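Local coordinates for polymerase nucleotidyl transferase domain-containing protein (Archaeoglobus fulgidus, PDB 1YLQ), which probably acts as a nucleotidyltransferase, transferring a nucleotidyl group to an acceptor substrate, at residues 11-24 with 38-52. Sequence-based numbering, arbitrary orientation.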
# COMPACT_ATOMS: atom_id res chain seq x y z
N THR A 11 16.47 -0.02 -4.64
CA THR A 11 17.07 -1.08 -3.82
C THR A 11 18.14 -1.77 -4.67
O THR A 11 19.32 -1.87 -4.27
CB THR A 11 16.01 -2.11 -3.37
OG1 THR A 11 15.08 -1.48 -2.48
CG2 THR A 11 16.65 -3.37 -2.71
N LYS A 12 17.74 -2.20 -5.86
CA LYS A 12 18.63 -2.99 -6.69
C LYS A 12 19.83 -2.18 -7.25
O LYS A 12 20.87 -2.76 -7.59
CB LYS A 12 17.84 -3.66 -7.82
CG LYS A 12 17.02 -4.90 -7.42
CD LYS A 12 17.54 -5.64 -6.16
CE LYS A 12 17.57 -7.16 -6.39
NZ LYS A 12 16.89 -7.56 -7.65
N LYS A 13 19.68 -0.85 -7.31
CA LYS A 13 20.77 0.05 -7.69
C LYS A 13 21.90 0.07 -6.64
O LYS A 13 23.09 0.17 -6.97
CB LYS A 13 20.25 1.47 -7.88
CG LYS A 13 21.27 2.35 -8.53
CD LYS A 13 20.85 3.81 -8.67
CE LYS A 13 22.13 4.58 -9.08
NZ LYS A 13 21.95 6.06 -9.04
N ASP A 14 21.50 0.03 -5.39
CA ASP A 14 22.42 0.04 -4.25
C ASP A 14 22.90 -1.38 -3.89
O ASP A 14 24.11 -1.69 -3.84
CB ASP A 14 21.73 0.72 -3.05
CG ASP A 14 22.70 1.07 -1.93
OD1 ASP A 14 23.75 0.37 -1.77
OD2 ASP A 14 22.42 2.05 -1.22
N VAL A 15 21.95 -2.27 -3.71
CA VAL A 15 22.28 -3.63 -3.22
C VAL A 15 21.71 -4.64 -4.21
O VAL A 15 20.54 -5.02 -4.11
CB VAL A 15 21.70 -3.88 -1.79
CG1 VAL A 15 22.09 -5.30 -1.27
CG2 VAL A 15 22.17 -2.82 -0.79
N GLN A 16 22.55 -5.10 -5.13
CA GLN A 16 22.12 -5.93 -6.24
C GLN A 16 21.47 -7.23 -5.77
O GLN A 16 20.52 -7.72 -6.39
CB GLN A 16 23.34 -6.27 -7.13
CG GLN A 16 22.95 -6.92 -8.40
CD GLN A 16 24.08 -6.92 -9.40
OE1 GLN A 16 25.25 -6.78 -9.01
NE2 GLN A 16 23.75 -7.07 -10.69
N ASP A 17 21.98 -7.80 -4.68
CA ASP A 17 21.48 -9.11 -4.26
C ASP A 17 20.29 -9.04 -3.33
O ASP A 17 19.84 -10.08 -2.82
CB ASP A 17 22.60 -9.98 -3.66
CG ASP A 17 23.03 -9.54 -2.22
OD1 ASP A 17 22.44 -8.63 -1.61
OD2 ASP A 17 24.00 -10.11 -1.68
N ALA A 18 19.77 -7.84 -3.07
CA ALA A 18 18.74 -7.74 -2.07
C ALA A 18 17.43 -8.40 -2.47
O ALA A 18 17.05 -8.49 -3.68
CB ALA A 18 18.54 -6.29 -1.55
N GLU A 19 16.74 -8.94 -1.48
CA GLU A 19 15.43 -9.48 -1.71
C GLU A 19 14.42 -8.64 -0.98
O GLU A 19 14.74 -8.06 0.07
CB GLU A 19 15.33 -10.94 -1.28
CG GLU A 19 16.18 -11.90 -2.17
CD GLU A 19 15.49 -12.31 -3.51
OE1 GLU A 19 14.75 -11.51 -4.19
OE2 GLU A 19 15.72 -13.46 -3.90
N ILE A 20 13.24 -8.49 -1.59
CA ILE A 20 12.24 -7.62 -0.99
C ILE A 20 10.99 -8.43 -0.71
O ILE A 20 10.47 -9.11 -1.59
CB ILE A 20 11.90 -6.38 -1.90
CG1 ILE A 20 13.18 -5.59 -2.20
CG2 ILE A 20 10.76 -5.53 -1.26
CD1 ILE A 20 13.09 -4.79 -3.52
N TYR A 21 10.51 -8.29 0.52
CA TYR A 21 9.29 -8.95 0.93
C TYR A 21 8.27 -7.95 1.44
O TYR A 21 8.63 -7.03 2.20
CB TYR A 21 9.64 -9.87 2.10
CG TYR A 21 10.71 -10.86 1.77
CD1 TYR A 21 10.40 -12.07 1.18
CD2 TYR A 21 12.06 -10.58 2.05
CE1 TYR A 21 11.37 -13.02 0.90
CE2 TYR A 21 13.07 -11.51 1.71
CZ TYR A 21 12.70 -12.74 1.17
OH TYR A 21 13.67 -13.67 0.85
N LEU A 22 6.99 -8.17 1.10
CA LEU A 22 5.87 -7.30 1.52
C LEU A 22 5.02 -7.99 2.59
O LEU A 22 4.73 -9.18 2.49
CB LEU A 22 4.99 -6.93 0.30
CG LEU A 22 5.67 -6.13 -0.84
CD1 LEU A 22 4.60 -5.70 -1.95
CD2 LEU A 22 6.38 -4.87 -0.25
N TYR A 23 4.67 -7.28 3.65
CA TYR A 23 3.66 -7.75 4.58
C TYR A 23 2.94 -6.52 5.14
O TYR A 23 2.84 -5.48 4.44
CB TYR A 23 4.27 -8.69 5.66
CG TYR A 23 5.49 -8.15 6.37
CD1 TYR A 23 6.71 -8.10 5.69
CD2 TYR A 23 5.46 -7.77 7.75
CE1 TYR A 23 7.85 -7.63 6.30
CE2 TYR A 23 6.67 -7.26 8.39
CZ TYR A 23 7.84 -7.23 7.61
OH TYR A 23 9.07 -6.82 8.04
N GLY A 24 2.34 -6.64 6.31
CA GLY A 24 1.51 -5.56 6.87
C GLY A 24 0.03 -5.79 6.53
O GLY A 24 -0.32 -6.85 6.01
N ILE A 38 1.66 -1.25 4.55
CA ILE A 38 2.57 -2.13 3.83
C ILE A 38 3.89 -2.09 4.62
O ILE A 38 4.50 -1.01 4.82
CB ILE A 38 2.77 -1.72 2.35
CG1 ILE A 38 1.43 -1.68 1.60
CG2 ILE A 38 3.79 -2.67 1.63
CD1 ILE A 38 1.54 -1.01 0.19
N ASP A 39 4.28 -3.23 5.16
CA ASP A 39 5.69 -3.40 5.62
C ASP A 39 6.53 -3.89 4.44
O ASP A 39 6.06 -4.70 3.62
CB ASP A 39 5.77 -4.38 6.76
CG ASP A 39 5.10 -3.87 8.00
OD1 ASP A 39 5.66 -2.92 8.61
OD2 ASP A 39 3.97 -4.35 8.30
N VAL A 40 7.73 -3.36 4.33
CA VAL A 40 8.67 -3.72 3.26
C VAL A 40 9.97 -4.16 3.91
O VAL A 40 10.70 -3.35 4.48
CB VAL A 40 8.98 -2.54 2.36
CG1 VAL A 40 9.79 -3.00 1.12
CG2 VAL A 40 7.71 -1.86 1.86
N ALA A 41 10.28 -5.44 3.83
CA ALA A 41 11.57 -5.91 4.36
C ALA A 41 12.54 -6.00 3.17
O ALA A 41 12.22 -6.61 2.15
CB ALA A 41 11.40 -7.22 5.05
N ILE A 42 13.68 -5.33 3.29
CA ILE A 42 14.71 -5.37 2.27
C ILE A 42 15.91 -6.07 2.89
O ILE A 42 16.49 -5.60 3.86
CB ILE A 42 15.02 -3.95 1.78
CG1 ILE A 42 13.70 -3.27 1.34
CG2 ILE A 42 16.17 -3.99 0.62
CD1 ILE A 42 13.83 -1.85 0.95
N VAL A 43 16.29 -7.23 2.34
CA VAL A 43 17.05 -8.20 3.08
C VAL A 43 18.31 -8.56 2.31
O VAL A 43 18.24 -9.00 1.16
CB VAL A 43 16.23 -9.51 3.29
CG1 VAL A 43 17.05 -10.57 4.01
CG2 VAL A 43 14.85 -9.20 4.04
N SER A 44 19.48 -8.39 2.95
CA SER A 44 20.75 -8.79 2.31
C SER A 44 21.78 -8.86 3.41
O SER A 44 21.72 -8.05 4.34
CB SER A 44 21.19 -7.71 1.30
OG SER A 44 22.53 -7.96 0.89
N ASP A 45 22.77 -9.74 3.29
CA ASP A 45 23.86 -9.72 4.29
C ASP A 45 24.82 -8.55 4.07
O ASP A 45 25.68 -8.27 4.91
CB ASP A 45 24.59 -11.05 4.36
CG ASP A 45 23.81 -12.09 5.14
OD1 ASP A 45 22.84 -11.75 5.88
OD2 ASP A 45 24.20 -13.26 5.05
N VAL A 46 24.66 -7.82 2.99
CA VAL A 46 25.36 -6.51 2.91
C VAL A 46 25.03 -5.60 4.13
O VAL A 46 25.83 -4.82 4.58
CB VAL A 46 25.04 -5.80 1.56
CG1 VAL A 46 25.68 -4.44 1.48
CG2 VAL A 46 25.59 -6.66 0.37
N PHE A 47 23.85 -5.74 4.69
CA PHE A 47 23.43 -4.91 5.82
C PHE A 47 24.03 -5.35 7.15
O PHE A 47 23.73 -4.75 8.22
CB PHE A 47 21.91 -4.86 5.87
CG PHE A 47 21.28 -4.23 4.63
CD1 PHE A 47 21.74 -3.00 4.16
CD2 PHE A 47 20.20 -4.85 3.98
CE1 PHE A 47 21.17 -2.40 3.04
CE2 PHE A 47 19.59 -4.24 2.87
CZ PHE A 47 20.09 -3.04 2.38
N GLU A 48 24.90 -6.37 7.10
CA GLU A 48 25.71 -6.71 8.26
C GLU A 48 26.62 -5.50 8.61
O GLU A 48 27.06 -5.36 9.71
CB GLU A 48 26.55 -7.96 8.03
CG GLU A 48 25.79 -9.24 8.17
CD GLU A 48 26.59 -10.45 7.70
OE1 GLU A 48 27.68 -10.26 7.10
OE2 GLU A 48 26.15 -11.58 7.93
N ASP A 49 26.87 -4.64 7.64
CA ASP A 49 27.65 -3.44 7.88
C ASP A 49 26.66 -2.33 8.22
O ASP A 49 25.88 -1.91 7.35
CB ASP A 49 28.48 -3.09 6.63
CG ASP A 49 29.22 -1.78 6.76
OD1 ASP A 49 28.86 -0.96 7.59
OD2 ASP A 49 30.16 -1.54 6.02
N ARG A 50 26.65 -1.92 9.49
CA ARG A 50 25.71 -0.91 10.00
C ARG A 50 25.75 0.36 9.17
O ARG A 50 24.75 1.03 9.01
CB ARG A 50 26.05 -0.59 11.46
CG ARG A 50 25.24 0.55 12.10
CD ARG A 50 25.19 0.36 13.61
NE ARG A 50 26.51 0.39 14.22
CZ ARG A 50 26.74 0.20 15.52
NH1 ARG A 50 25.77 -0.13 16.36
NH2 ARG A 50 27.97 0.30 15.97
N ASN A 51 26.92 0.71 8.66
CA ASN A 51 27.05 1.95 7.91
C ASN A 51 26.27 1.88 6.60
O ASN A 51 25.70 2.87 6.13
CB ASN A 51 28.53 2.25 7.66
CG ASN A 51 29.25 2.56 8.93
OD1 ASN A 51 28.87 3.48 9.65
ND2 ASN A 51 30.24 1.75 9.26
N ARG A 52 26.26 0.70 6.02
CA ARG A 52 25.48 0.40 4.82
C ARG A 52 23.97 0.38 5.09
O ARG A 52 23.18 0.91 4.29
CB ARG A 52 25.94 -0.96 4.24
CG ARG A 52 25.45 -1.24 2.82
CD ARG A 52 26.11 -0.33 1.73
NE ARG A 52 25.55 -0.69 0.42
CZ ARG A 52 26.09 -1.63 -0.35
NH1 ARG A 52 27.19 -2.28 0.07
NH2 ARG A 52 25.55 -1.94 -1.52
O HOH W 1 25.00 -10.13 0.56
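Ile38 and Leu22 lie side by side, Ile38 CG2 against Leu22 CD2, where strands 38-43 and 19-23 pair antiparallel as the two central strands of the mixed sheet of a nucleotidyltransferase domain. Strand 69-74 flanks 38-43 on its far edge. One residue on, Asp39 and Tyr23 exchange two backbone hydrogen bonds, and Asp39 CB sits over the centre of the Tyr23 ring, a CH-pi contact 3.4 Å from the centroid. Tyr23 reaches it because its CG is wedged between the backbone N and the carbonyl carbon (chi1 51°), folding the ring back across Asp39. The Asp39 carboxylate runs on past the ring to Gly24, with OD2 3.1 Å from Gly24 CA; a sulfate ion, probably from the crystallisation liquor, also lies near OD2. Val40 CG1 packs beside Ile20 CG2 on the face that carries Leu22. On the other face Ala41 CB meets the edge of the Tyr23 ring. Ile42, back on the face of Val40 and Leu22, turns its CG2 to Thr11 CG2, a tight 3.4 Å, joining the sheet to helix 3-14. Val43, on the face of Ala41, touches the edge of the Tyr21 ring, its CG2 3.7 Å from Tyr21 CD2; Trp79 stacks on that tyrosine. Past the strand, Ser44 OG donates to the syn lone pair of Asp17 OD1 at 2.6 Å and accepts from Val46 N in an ST turn, so one hydroxyl ties two bends together. Val15 CG2 packs against Phe47 CZ. Last comes Arg52, whose guanidinium, with Val46 CG1 over one face, toward its rim, meets the Asp14 carboxylate side-on and nearly coplanar (12°), a salt bridge linking the end of helix 3-14 to the start of helix 50-63: NH2 at 2.9 Å and NE at 3.0 Å both grip Asp14 OD1, and NH2 adds a weak bond to Asp14 O.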